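Local coordinates for protein PA1221 (Pseudomonas aeruginosa, PDB 4DG8) that binds adenosine monophosphate in a pocket of its AMP-binding region, of the ANL superfamily, and also carries a phosphopantetheine attachment region, at residues L21-H26 with T185-T190; A167-S172 with P179-C184; I189-L194 with T312-F317; L194-L199 with A338-A343. All coordinates share one frame; numbering follows the deposited sequence.

In the fold
Helix 186-193 and the strand before it tie the four contacts together. Interaction 2 pairs strands 166-172 and 180-185, and the second strand runs straight into the helix. Interaction 1 covers the helix's first turn, and interaction 3, whose centre lies about 8 Å from that of interaction 1, uses its later part. The residues that follow enter interaction 4, about 9 Å from interaction 3, centre to centre. Arg191 joins these last two, its NE lying 2.9 Å from Thr342 OG1 and its O 2.8 Å from Gln196 NE2. Interaction 3 reaches adenosine monophosphate directly through Thr312, while the Ser172 side chain is about 6 Å from the ligand and that of Ile339 about 11 Å.

Interaction 1: residues L21-H26 with T185-T190; sequences LDLYAH and THAGIT
Leu23 meets Ala187 and Thr185 with chi1 -88° placing its CG near the methyl of Ala187, while Thr190, at chi1 60°, sets OG1 between its own backbone N and carbonyl carbon, facing the CB of His26. The motif is a short 3-10 turn, residues 23-25, laid against the first turn of helix 186-193 in an ANL-type fold. Thr185 holds the N-cap position of that helix, although its side chain makes no capping bond.

The apolar half centres on the methyl of Ala187. Leu23 CG lies 3.8 Å from Ala187 CB, and Leu23 O also comes close to the same methyl, at 3.5 Å. Farther out on the leucine, CD2 meets Thr185 CG2 at 3.7 Å, the two side chains crossing obliquely. His26 CB adds a looser contact with Ala187 CB.

The polar half is carried indirectly, since the segments share no direct hydrogen bond. Thr190 OG1 is 3.3 Å from His26 CB, but its hydrogen-bond partner is Pro27 O, just past the histidine. His26 NE2 is likewise bonded to Leu20 O, which helps fix the rotation of the imidazole. Leu23 O lies at the ring's edge, in plane, and accepts the backbone N of His26 at 3.1 Å, closing the turn. A water also sits in the ring plane and bridges to the helix: it donates a weak bond of 2.9 Å to Thr190 O, and its oxygen stands 2.6 Å from His26 ND1.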
loop_
_atom_site.group_PDB
_atom_site.type_symbol
_atom_site.label_atom_id
_atom_site.label_comp_id
_atom_site.label_asym_id
_atom_site.label_seq_id
_atom_site.Cartn_x
_atom_site.Cartn_y
_atom_site.Cartn_z
ATOM N N LEU A 21 9.397 -19.735 3.810
ATOM C CA LEU A 21 10.188 -18.613 3.326
ATOM C C LEU A 21 10.473 -18.743 1.830
ATOM O O LEU A 21 10.909 -17.793 1.185
ATOM C CB LEU A 21 11.490 -18.511 4.110
ATOM C CG LEU A 21 11.296 -18.392 5.619
ATOM C CD1 LEU A 21 12.621 -18.597 6.340
ATOM C CD2 LEU A 21 10.651 -17.048 5.987
ATOM N N ASP A 22 10.204 -19.928 1.296
ATOM C CA ASP A 22 10.379 -20.231 -0.116
ATOM C C ASP A 22 9.150 -19.764 -0.886
ATOM O O ASP A 22 8.021 -20.125 -0.532
ATOM C CB ASP A 22 10.545 -21.743 -0.274
ATOM C CG ASP A 22 10.699 -22.187 -1.728
ATOM O OD1 ASP A 22 11.181 -21.394 -2.567
ATOM O OD2 ASP A 22 10.351 -23.360 -2.022
ATOM N N LEU A 23 9.360 -18.968 -1.933
ATOM C CA LEU A 23 8.248 -18.519 -2.774
ATOM C C LEU A 23 7.412 -19.680 -3.315
ATOM O O LEU A 23 6.184 -19.599 -3.359
ATOM C CB LEU A 23 8.737 -17.652 -3.933
ATOM C CG LEU A 23 8.846 -16.156 -3.630
ATOM C CD1 LEU A 23 10.106 -15.865 -2.811
ATOM C CD2 LEU A 23 8.852 -15.349 -4.914
ATOM N N TYR A 24 8.075 -20.759 -3.721
ATOM C CA TYR A 24 7.382 -21.900 -4.323
ATOM C C TYR A 24 6.566 -22.717 -3.323
ATOM O O TYR A 24 5.894 -23.680 -3.702
ATOM C CB TYR A 24 8.366 -22.782 -5.097
ATOM C CG TYR A 24 9.093 -21.972 -6.128
ATOM C CD1 TYR A 24 8.419 -21.488 -7.243
ATOM C CD2 TYR A 24 10.432 -21.638 -5.967
ATOM C CE1 TYR A 24 9.058 -20.722 -8.187
ATOM C CE2 TYR A 24 11.089 -20.856 -6.907
ATOM C CZ TYR A 24 10.390 -20.404 -8.016
ATOM O OH TYR A 24 11.009 -19.633 -8.965
ATOM N N ALA A 25 6.645 -22.347 -2.047
ATOM C CA ALA A 25 5.846 -23.006 -1.017
ATOM C C ALA A 25 4.468 -22.366 -0.942
ATOM O O ALA A 25 3.633 -22.749 -0.129
ATOM C CB ALA A 25 6.535 -22.926 0.331
ATOM N N HIS A 26 4.235 -21.382 -1.801
ATOM C CA HIS A 26 2.979 -20.651 -1.780
ATOM C C HIS A 26 2.279 -20.799 -3.123
ATOM O O HIS A 26 2.933 -20.906 -4.152
ATOM C CB HIS A 26 3.241 -19.183 -1.397
ATOM C CG HIS A 26 3.860 -19.042 -0.041
ATOM N ND1 HIS A 26 3.108 -18.922 1.110
ATOM C CD2 HIS A 26 5.154 -19.081 0.357
ATOM C CE1 HIS A 26 3.915 -18.846 2.155
ATOM N NE2 HIS A 26 5.162 -18.933 1.726
ATOM N N THR A 185 5.014 -10.286 -6.221
ATOM C CA THR A 185 4.937 -11.608 -6.800
ATOM C C THR A 185 3.603 -12.226 -6.337
ATOM O O THR A 185 3.027 -11.765 -5.360
ATOM C CB THR A 185 6.155 -12.353 -6.248
ATOM O OG1 THR A 185 6.874 -13.020 -7.287
ATOM C CG2 THR A 185 5.786 -13.257 -5.118
ATOM N N HIS A 186 3.060 -13.182 -7.085
ATOM C CA HIS A 186 1.927 -13.987 -6.605
ATOM C C HIS A 186 2.149 -14.554 -5.176
ATOM O O HIS A 186 1.257 -14.481 -4.307
ATOM C CB HIS A 186 1.623 -15.135 -7.587
ATOM C CG HIS A 186 0.796 -14.730 -8.777
ATOM N ND1 HIS A 186 -0.496 -15.179 -8.968
ATOM C CD2 HIS A 186 1.090 -13.952 -9.851
ATOM C CE1 HIS A 186 -0.974 -14.675 -10.098
ATOM N NE2 HIS A 186 -0.036 -13.915 -10.646
ATOM N N ALA A 187 3.334 -15.116 -4.940
ATOM C CA ALA A 187 3.705 -15.624 -3.619
ATOM C C ALA A 187 3.635 -14.582 -2.511
ATOM O O ALA A 187 3.258 -14.908 -1.393
ATOM C CB ALA A 187 5.097 -16.251 -3.644
ATOM N N GLY A 188 4.027 -13.344 -2.797
ATOM C CA GLY A 188 4.005 -12.306 -1.777
ATOM C C GLY A 188 2.577 -12.097 -1.299
ATOM O O GLY A 188 2.299 -11.917 -0.091
ATOM N N ILE A 189 1.653 -12.165 -2.256
ATOM C CA ILE A 189 0.230 -12.025 -1.954
ATOM C C ILE A 189 -0.367 -13.210 -1.201
ATOM O O ILE A 189 -1.077 -13.008 -0.195
ATOM C CB ILE A 189 -0.605 -11.812 -3.238
ATOM C CG1 ILE A 189 -0.151 -10.537 -3.953
ATOM C CG2 ILE A 189 -2.075 -11.713 -2.875
ATOM C CD1 ILE A 189 -0.877 -10.281 -5.267
ATOM N N THR A 190 -0.119 -14.435 -1.687
ATOM C CA THR A 190 -0.720 -15.605 -1.037
ATOM C C THR A 190 -0.071 -15.856 0.334
ATOM O O THR A 190 -0.748 -16.288 1.263
ATOM C CB THR A 190 -0.705 -16.898 -1.914
ATOM O OG1 THR A 190 0.642 -17.252 -2.230
ATOM C CG2 THR A 190 -1.502 -16.694 -3.221
HETATM O O HOH W 1 0.537 -18.875 1.246
#

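Interaction 2: residues A167-S172 with P179-C184; sequences AYINFS and PKAIAC
Tyr168 and Cys184 pair at one end of an antiparallel beta hairpin, and Ser172 and Lys180 pair at the other, beside the connecting glycine- and threonine-rich loop characteristic of AMP-binding enzymes. On the face with Ile169 and Phe171, the small Ala181 leaves a hollow that larger neighbours fill: its CB is 3.5 Å from Ile169 CG2 and also 3.5 Å from Phe171 CE1. The phenyl ring leans across the partner strand, and its CD1 rests 3.8 Å from Pro179 CB. Helix 113-123 covers this face through Val123 and Leu119.

On the other face Ile182 extends CD1 to Ser172 CB (3.8 Å). Tyr168 has CG between its backbone N and carbonyl carbon (chi1 65°), and one face of its ring lies against Cys184. The cysteine CB forms a CH-pi contact 3.9 Å from the ring centroid and only 22° off its normal, whereas SG approaches obliquely. Tyr168 OH is bonded to Thr219.

Reciprocal backbone bonds join Asn170 with Ile182 and Ser172 with Lys180. A classic beta bulge disturbs the register where Ala167 and Tyr168 both face Cys184: its O accepts two donors, Ala167 N at 2.8 Å and Tyr168 N at 3.3 Å.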
loop_
_atom_site.group_PDB
_atom_site.type_symbol
_atom_site.label_atom_id
_atom_site.label_comp_id
_atom_site.label_asym_id
_atom_site.label_seq_id
_atom_site.Cartn_x
_atom_site.Cartn_y
_atom_site.Cartn_z
ATOM N N ALA A 167 2.648 -10.414 -9.867
ATOM C CA ALA A 167 1.238 -10.026 -9.759
ATOM C C ALA A 167 0.946 -8.531 -10.018
ATOM O O ALA A 167 -0.065 -8.152 -10.630
ATOM C CB ALA A 167 0.667 -10.465 -8.407
ATOM N N TYR A 168 1.797 -7.664 -9.502
ATOM C CA TYR A 168 1.531 -6.236 -9.676
ATOM C C TYR A 168 2.758 -5.371 -9.501
ATOM O O TYR A 168 3.786 -5.816 -8.977
ATOM C CB TYR A 168 0.377 -5.751 -8.768
ATOM C CG TYR A 168 0.636 -5.809 -7.280
ATOM C CD1 TYR A 168 1.417 -4.848 -6.643
ATOM C CD2 TYR A 168 0.056 -6.800 -6.497
ATOM C CE1 TYR A 168 1.647 -4.903 -5.274
ATOM C CE2 TYR A 168 0.273 -6.857 -5.126
ATOM C CZ TYR A 168 1.065 -5.914 -4.516
ATOM O OH TYR A 168 1.261 -5.984 -3.144
ATOM N N ILE A 169 2.637 -4.128 -9.943
ATOM C CA ILE A 169 3.654 -3.128 -9.687
ATOM C C ILE A 169 3.092 -1.962 -8.868
ATOM O O ILE A 169 2.011 -1.459 -9.156
ATOM C CB ILE A 169 4.258 -2.591 -11.000
ATOM C CG1 ILE A 169 5.020 -3.709 -11.701
ATOM C CG2 ILE A 169 5.161 -1.354 -10.720
ATOM C CD1 ILE A 169 5.538 -3.362 -13.067
ATOM N N ASN A 170 3.826 -1.543 -7.840
ATOM C CA ASN A 170 3.505 -0.315 -7.111
ATOM C C ASN A 170 4.680 0.629 -7.205
ATOM O O ASN A 170 5.821 0.239 -6.934
ATOM C CB ASN A 170 3.211 -0.582 -5.633
ATOM C CG ASN A 170 1.821 -1.179 -5.407
ATOM O OD1 ASN A 170 1.158 -1.644 -6.348
ATOM N ND2 ASN A 170 1.378 -1.180 -4.151
ATOM N N PHE A 171 4.425 1.876 -7.571
ATOM C CA PHE A 171 5.534 2.819 -7.704
ATOM C C PHE A 171 5.846 3.425 -6.333
ATOM O O PHE A 171 4.931 3.721 -5.551
ATOM C CB PHE A 171 5.204 3.914 -8.713
ATOM C CG PHE A 171 5.559 3.561 -10.135
ATOM C CD1 PHE A 171 6.869 3.641 -10.575
ATOM C CD2 PHE A 171 4.583 3.153 -11.033
ATOM C CE1 PHE A 171 7.203 3.319 -11.891
ATOM C CE2 PHE A 171 4.910 2.836 -12.354
ATOM C CZ PHE A 171 6.216 2.912 -12.777
ATOM N N SER A 172 7.138 3.578 -6.039
ATOM C CA SER A 172 7.564 4.218 -4.805
ATOM C C SER A 172 8.354 5.506 -5.065
ATOM O O SER A 172 9.300 5.530 -5.863
ATOM C CB SER A 172 8.379 3.258 -3.935
ATOM O OG SER A 172 8.813 3.911 -2.753
ATOM N N PRO A 179 10.516 7.970 -9.565
ATOM C CA PRO A 179 9.641 6.897 -9.077
ATOM C C PRO A 179 10.226 5.514 -9.381
ATOM O O PRO A 179 10.652 5.240 -10.504
ATOM C CB PRO A 179 8.332 7.127 -9.850
ATOM C CG PRO A 179 8.729 7.963 -11.052
ATOM C CD PRO A 179 9.869 8.816 -10.581
ATOM N N LYS A 180 10.254 4.653 -8.374
ATOM C CA LYS A 180 10.796 3.312 -8.538
ATOM C C LYS A 180 9.674 2.268 -8.536
ATOM O O LYS A 180 8.817 2.258 -7.649
ATOM C CB LYS A 180 11.828 3.025 -7.444
ATOM C CG LYS A 180 12.966 4.041 -7.411
ATOM C CD LYS A 180 13.662 4.164 -8.778
ATOM C CE LYS A 180 14.811 5.168 -8.739
ATOM N NZ LYS A 180 15.631 5.217 -10.000
ATOM N N ALA A 181 9.679 1.395 -9.536
ATOM C CA ALA A 181 8.616 0.402 -9.665
ATOM C C ALA A 181 8.939 -0.877 -8.904
ATOM O O ALA A 181 9.896 -1.566 -9.232
ATOM C CB ALA A 181 8.376 0.096 -11.117
ATOM N N ILE A 182 8.122 -1.192 -7.898
ATOM C CA ILE A 182 8.300 -2.414 -7.117
ATOM C C ILE A 182 7.443 -3.550 -7.661
ATOM O O ILE A 182 6.225 -3.461 -7.656
ATOM C CB ILE A 182 7.981 -2.172 -5.624
ATOM C CG1 ILE A 182 8.986 -1.182 -5.029
ATOM C CG2 ILE A 182 7.951 -3.498 -4.838
ATOM C CD1 ILE A 182 8.554 -0.578 -3.665
ATOM N N ALA A 183 8.077 -4.612 -8.154
ATOM C CA ALA A 183 7.290 -5.724 -8.704
ATOM C C ALA A 183 7.091 -6.780 -7.647
ATOM O O ALA A 183 8.045 -7.390 -7.164
ATOM C CB ALA A 183 7.924 -6.316 -9.967
ATOM N N CYS A 184 5.833 -6.968 -7.279
ATOM C CA CYS A 184 5.446 -7.918 -6.257
ATOM C C CYS A 184 4.869 -9.174 -6.912
ATOM O O CYS A 184 4.306 -9.132 -7.986
ATOM C CB CYS A 184 4.459 -7.301 -5.272
ATOM S SG CYS A 184 5.286 -6.040 -4.206
#

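Interaction 3: residues I189-L194 with T312-F317; sequences ITRLCL and TENTTF. With AMP (adenosine monophosphate), chain B.
Arg191 and Leu192, adjacent on helix 186-193, grip residues 314-317 in different ways. The arginine bends early, with CG between its backbone N and carbonyl carbon (chi1 84°) and a second bend at chi2. Its guanidinium reaches two consecutive carbonyls. NH1 donates to Thr315 O at 3.2 Å, nearly in the guanidinium plane and onto a lone pair in the carbonyl plane, with a straight N-H...O angle of 167°. NH2 donates to Asn314 O at 2.7 Å from a position tilted 28° from that carbonyl's plane. NE is bonded to Thr342 OG1, so the buried group is held at all three nitrogens, which would help fix its plane.

Leu192 provides the apolar half. Its side chain crosses that of Thr316 at about a right angle, CD2 touching Thr316 CB at 3.5 Å; CD1 approaches the Phe317 ring obliquely, 3.9 Å from CD2 of that ring.

The loop thus anchored begins at the ligand. Thr312 OG1 donates to O3P of adenosine monophosphate at 2.7 Å, and Thr312 N adds a weak bond to the same oxygen. Thr312 belongs to the Tyr-Gly-Pro-Thr-Glu sequence characteristic of the ANL superfamily, here part of the nucleotide's phosphate site.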
loop_
_atom_site.group_PDB
_atom_site.type_symbol
_atom_site.label_atom_id
_atom_site.label_comp_id
_atom_site.label_asym_id
_atom_site.label_seq_id
_atom_site.Cartn_x
_atom_site.Cartn_y
_atom_site.Cartn_z
ATOM N N ILE A 189 1.653 -12.165 -2.256
ATOM C CA ILE A 189 0.230 -12.025 -1.954
ATOM C C ILE A 189 -0.367 -13.210 -1.201
ATOM O O ILE A 189 -1.077 -13.008 -0.195
ATOM C CB ILE A 189 -0.605 -11.812 -3.238
ATOM C CG1 ILE A 189 -0.151 -10.537 -3.953
ATOM C CG2 ILE A 189 -2.075 -11.713 -2.875
ATOM C CD1 ILE A 189 -0.877 -10.281 -5.267
ATOM N N THR A 190 -0.119 -14.435 -1.687
ATOM C CA THR A 190 -0.720 -15.605 -1.037
ATOM C C THR A 190 -0.071 -15.856 0.334
ATOM O O THR A 190 -0.748 -16.288 1.263
ATOM C CB THR A 190 -0.705 -16.898 -1.914
ATOM O OG1 THR A 190 0.642 -17.252 -2.230
ATOM C CG2 THR A 190 -1.502 -16.694 -3.221
ATOM N N ARG A 191 1.220 -15.547 0.477
ATOM C CA ARG A 191 1.873 -15.659 1.785
ATOM C C ARG A 191 1.278 -14.619 2.729
ATOM O O ARG A 191 1.048 -14.912 3.904
ATOM C CB ARG A 191 3.408 -15.559 1.710
ATOM C CG ARG A 191 4.003 -14.115 1.702
ATOM C CD ARG A 191 4.042 -13.566 3.136
ATOM N NE ARG A 191 5.033 -12.514 3.379
ATOM C CZ ARG A 191 4.887 -11.238 3.015
ATOM N NH1 ARG A 191 3.810 -10.842 2.337
ATOM N NH2 ARG A 191 5.833 -10.356 3.303
ATOM N N LEU A 192 1.004 -13.422 2.211
ATOM C CA LEU A 192 0.371 -12.397 3.035
ATOM C C LEU A 192 -0.992 -12.857 3.569
ATOM O O LEU A 192 -1.320 -12.635 4.748
ATOM C CB LEU A 192 0.189 -11.077 2.240
ATOM C CG LEU A 192 -0.617 -9.973 2.965
ATOM C CD1 LEU A 192 0.136 -9.499 4.215
ATOM C CD2 LEU A 192 -0.959 -8.800 2.047
ATOM N N CYS A 193 -1.803 -13.452 2.690
ATOM C CA CYS A 193 -3.219 -13.674 3.022
ATOM C C CYS A 193 -3.618 -15.004 3.667
ATOM O O CYS A 193 -4.715 -15.111 4.215
ATOM C CB CYS A 193 -4.091 -13.434 1.781
ATOM S SG CYS A 193 -3.863 -11.803 1.027
ATOM N N LEU A 194 -2.738 -15.999 3.631
ATOM C CA LEU A 194 -3.102 -17.350 4.053
ATOM C C LEU A 194 -2.371 -17.801 5.326
ATOM O O LEU A 194 -1.174 -17.552 5.490
ATOM C CB LEU A 194 -2.821 -18.368 2.929
ATOM C CG LEU A 194 -3.438 -18.229 1.527
ATOM C CD1 LEU A 194 -3.199 -19.533 0.750
ATOM C CD2 LEU A 194 -4.931 -17.900 1.568
ATOM N N THR A 312 6.853 -1.774 1.084
ATOM C CA THR A 312 6.239 -2.324 -0.126
ATOM C C THR A 312 7.113 -3.419 -0.766
ATOM O O THR A 312 6.600 -4.388 -1.333
ATOM C CB THR A 312 5.934 -1.178 -1.132
ATOM O OG1 THR A 312 5.051 -0.225 -0.515
ATOM C CG2 THR A 312 5.312 -1.706 -2.435
ATOM N N GLU A 313 8.433 -3.257 -0.658
ATOM C CA GLU A 313 9.411 -4.233 -1.146
ATOM C C GLU A 313 9.257 -5.630 -0.518
ATOM O O GLU A 313 9.819 -6.624 -1.017
ATOM C CB GLU A 313 10.839 -3.721 -0.871
ATOM C CG GLU A 313 11.277 -2.507 -1.694
ATOM C CD GLU A 313 10.757 -1.169 -1.141
ATOM O OE1 GLU A 313 9.875 -1.160 -0.237
ATOM O OE2 GLU A 313 11.255 -0.122 -1.618
ATOM N N ASN A 314 8.626 -5.678 0.650
ATOM C CA ASN A 314 8.251 -6.933 1.315
ATOM C C ASN A 314 6.755 -7.262 1.260
ATOM O O ASN A 314 6.232 -7.955 2.135
ATOM C CB ASN A 314 8.922 -7.138 2.679
ATOM C CG ASN A 314 8.885 -8.609 3.157
ATOM O OD1 ASN A 314 8.960 -9.555 2.361
ATOM N ND2 ASN A 314 8.762 -8.793 4.470
ATOM N N THR A 315 6.051 -6.613 0.338
ATOM C CA THR A 315 4.648 -6.936 0.068
ATOM C C THR A 315 3.701 -6.708 1.255
ATOM O O THR A 315 3.338 -7.667 1.946
ATOM C CB THR A 315 4.470 -8.377 -0.503
ATOM O OG1 THR A 315 5.456 -8.619 -1.520
ATOM C CG2 THR A 315 3.039 -8.563 -1.108
ATOM N N THR A 316 3.302 -5.448 1.484
ATOM C CA THR A 316 2.348 -5.155 2.565
ATOM C C THR A 316 2.909 -5.235 3.989
ATOM O O THR A 316 3.197 -4.189 4.584
ATOM C CB THR A 316 1.035 -5.931 2.401
ATOM O OG1 THR A 316 0.572 -5.777 1.052
ATOM C CG2 THR A 316 -0.031 -5.396 3.366
ATOM N N PHE A 317 2.823 -6.392 4.623
ATOM C CA PHE A 317 3.315 -6.536 5.988
ATOM C C PHE A 317 4.611 -7.330 6.083
ATOM O O PHE A 317 4.853 -8.269 5.332
ATOM C CB PHE A 317 2.275 -7.248 6.862
ATOM C CG PHE A 317 1.025 -6.467 7.085
ATOM C CD1 PHE A 317 1.045 -5.078 7.073
ATOM C CD2 PHE A 317 -0.180 -7.125 7.353
ATOM C CE1 PHE A 317 -0.121 -4.356 7.302
ATOM C CE2 PHE A 317 -1.339 -6.408 7.572
ATOM C CZ PHE A 317 -1.312 -5.022 7.535
HETATM P P AMP B . 4.920 1.689 2.454
HETATM O O1P AMP B . 4.341 2.807 1.614
HETATM O O2P AMP B . 3.976 0.619 2.990
HETATM O O3P AMP B . 6.025 1.056 1.629
HETATM O "O5'" AMP B . 5.752 2.305 3.660
HETATM C "C5'" AMP B . 6.595 1.484 4.444
HETATM C "C4'" AMP B . 7.238 2.258 5.562
HETATM O "O4'" AMP B . 6.218 2.877 6.390
HETATM C "C3'" AMP B . 8.063 1.439 6.538
HETATM O "O3'" AMP B . 9.368 1.151 6.048
HETATM C "C2'" AMP B . 8.050 2.303 7.791
HETATM O "O2'" AMP B . 8.981 3.371 7.667
HETATM C "C1'" AMP B . 6.634 2.884 7.744
HETATM N N9 AMP B . 5.675 2.077 8.534
HETATM C C8 AMP B . 4.791 1.197 8.006
HETATM N N7 AMP B . 4.042 0.603 8.967
HETATM C C5 AMP B . 4.442 1.086 10.153
HETATM C C6 AMP B . 4.064 0.875 11.577
HETATM N N6 AMP B . 3.096 0.006 11.919
HETATM N N1 AMP B . 4.720 1.587 12.525
HETATM C C2 AMP B . 5.689 2.461 12.178
HETATM N N3 AMP B . 6.079 2.702 10.910
HETATM C C4 AMP B . 5.511 2.064 9.863
#

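Interaction 4: residues L194-L199 with A338-A343; sequences LGQSFL and AIAGTA
Gln196 clamps the backbone of Ala340 with both ends of its carboxamide. Ala340 N donates to OE1 at 2.9 Å, lying in the amide carbonyl plane on a lone pair, with a C=O...N angle of 112°. NE2 returns a bond to Ala340 O at 3.1 Å, tilted 24° from the plane of that peptide carbonyl. A further bond runs from NE2 to Arg191 O, on the preceding helix. The side chain bends at chi2 (-82°), which directs CD toward the loop.

Ala340 follows Ile339 in a type II beta turn from Ile339 to Thr342, closed by Thr342 N bonding to Ile339 O at 3.0 Å. Carbon atoms pack round the carboxamide: Ala340 CB lies 3.4 Å from Gln196 OE1, and Ile339 CD1 is 3.7 Å from Gln196 NE2. The apolar contact lies beyond them, where Ile339 CG2 meets Phe198 CE2 at 3.4 Å, set oblique to the ring. Gln196 CB sits over one face of the same phenyl ring, offset toward its rim, and Cys320 of strand 319-322 touches both Phe198 and Ile339.

One buried amide therefore satisfies both backbone polar groups of Ala340, and because its oxygen meets an N-H while its nitrogen meets two carbonyls, the orientation of the carboxamide is well determined.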
loop_
_atom_site.group_PDB
_atom_site.type_symbol
_atom_site.label_atom_id
_atom_site.label_comp_id
_atom_site.label_asym_id
_atom_site.label_seq_id
_atom_site.Cartn_x
_atom_site.Cartn_y
_atom_site.Cartn_z
ATOM N N LEU A 194 -2.738 -15.999 3.631
ATOM C CA LEU A 194 -3.102 -17.350 4.053
ATOM C C LEU A 194 -2.371 -17.801 5.326
ATOM O O LEU A 194 -1.174 -17.552 5.490
ATOM C CB LEU A 194 -2.821 -18.368 2.929
ATOM C CG LEU A 194 -3.438 -18.229 1.527
ATOM C CD1 LEU A 194 -3.199 -19.533 0.750
ATOM C CD2 LEU A 194 -4.931 -17.900 1.568
ATOM N N GLY A 195 -3.091 -18.488 6.212
ATOM C CA GLY A 195 -2.495 -19.076 7.398
ATOM C C GLY A 195 -2.008 -18.070 8.434
ATOM O O GLY A 195 -1.105 -18.353 9.229
ATOM N N GLN A 196 -2.604 -16.888 8.458
ATOM C CA GLN A 196 -2.111 -15.877 9.390
ATOM C C GLN A 196 -2.986 -15.766 10.644
ATOM O O GLN A 196 -4.210 -15.581 10.565
ATOM C CB GLN A 196 -1.970 -14.518 8.687
ATOM C CG GLN A 196 -1.119 -14.571 7.430
ATOM C CD GLN A 196 0.380 -14.510 7.705
ATOM O OE1 GLN A 196 0.834 -14.520 8.865
ATOM N NE2 GLN A 196 1.162 -14.440 6.626
ATOM N N SER A 197 -2.356 -15.889 11.804
ATOM C CA SER A 197 -3.065 -15.714 13.072
ATOM C C SER A 197 -3.676 -14.307 13.259
ATOM O O SER A 197 -4.677 -14.142 13.976
ATOM C CB SER A 197 -2.148 -16.071 14.250
ATOM O OG SER A 197 -0.940 -15.334 14.183
ATOM N N PHE A 198 -3.105 -13.290 12.615
ATOM C CA PHE A 198 -3.635 -11.940 12.810
ATOM C C PHE A 198 -4.896 -11.682 11.963
ATOM O O PHE A 198 -5.528 -10.635 12.083
ATOM C CB PHE A 198 -2.566 -10.861 12.577
ATOM C CG PHE A 198 -1.909 -10.924 11.215
ATOM C CD1 PHE A 198 -2.482 -10.299 10.127
ATOM C CD2 PHE A 198 -0.719 -11.615 11.033
ATOM C CE1 PHE A 198 -1.884 -10.353 8.881
ATOM C CE2 PHE A 198 -0.116 -11.674 9.787
ATOM C CZ PHE A 198 -0.699 -11.038 8.710
ATOM N N LEU A 199 -5.200 -12.610 11.060
ATOM C CA LEU A 199 -6.427 -12.588 10.244
ATOM C C LEU A 199 -7.519 -13.560 10.712
ATOM O O LEU A 199 -8.459 -13.860 9.976
ATOM C CB LEU A 199 -6.136 -12.745 8.746
ATOM C CG LEU A 199 -5.289 -11.634 8.116
ATOM C CD1 LEU A 199 -5.019 -11.974 6.650
ATOM C CD2 LEU A 199 -5.916 -10.200 8.290
ATOM N N ALA A 338 7.557 -11.441 12.813
ATOM C CA ALA A 338 7.387 -11.795 11.403
ATOM C C ALA A 338 6.049 -12.487 11.113
ATOM O O ALA A 338 5.641 -13.404 11.817
ATOM C CB ALA A 338 8.549 -12.699 10.941
ATOM N N ILE A 339 5.356 -12.041 10.075
ATOM C CA ILE A 339 4.167 -12.751 9.656
ATOM C C ILE A 339 4.620 -14.035 8.984
ATOM O O ILE A 339 5.778 -14.160 8.560
ATOM C CB ILE A 339 3.289 -11.917 8.702
ATOM C CG1 ILE A 339 3.956 -11.767 7.341
ATOM C CG2 ILE A 339 3.008 -10.519 9.304
ATOM C CD1 ILE A 339 2.991 -11.259 6.267
ATOM N N ALA A 340 3.721 -15.008 8.904
ATOM C CA ALA A 340 4.042 -16.263 8.222
ATOM C C ALA A 340 4.588 -16.014 6.798
ATOM O O ALA A 340 4.104 -15.140 6.076
ATOM C CB ALA A 340 2.811 -17.190 8.191
ATOM N N GLY A 341 5.609 -16.776 6.407
ATOM C CA GLY A 341 6.202 -16.643 5.080
ATOM C C GLY A 341 7.320 -15.612 5.070
ATOM O O GLY A 341 8.075 -15.474 4.105
ATOM N N THR A 342 7.442 -14.896 6.177
ATOM C CA THR A 342 8.490 -13.899 6.314
ATOM C C THR A 342 9.398 -14.225 7.495
ATOM O O THR A 342 8.988 -14.912 8.434
ATOM C CB THR A 342 7.861 -12.516 6.475
ATOM O OG1 THR A 342 7.249 -12.155 5.231
ATOM C CG2 THR A 342 8.904 -11.466 6.865
ATOM N N ALA A 343 10.641 -13.764 7.426
ATOM C CA ALA A 343 11.512 -13.776 8.596
ATOM C C ALA A 343 12.199 -12.418 8.726
ATOM O O ALA A 343 12.336 -11.701 7.742
ATOM C CB ALA A 343 12.552 -14.892 8.479
#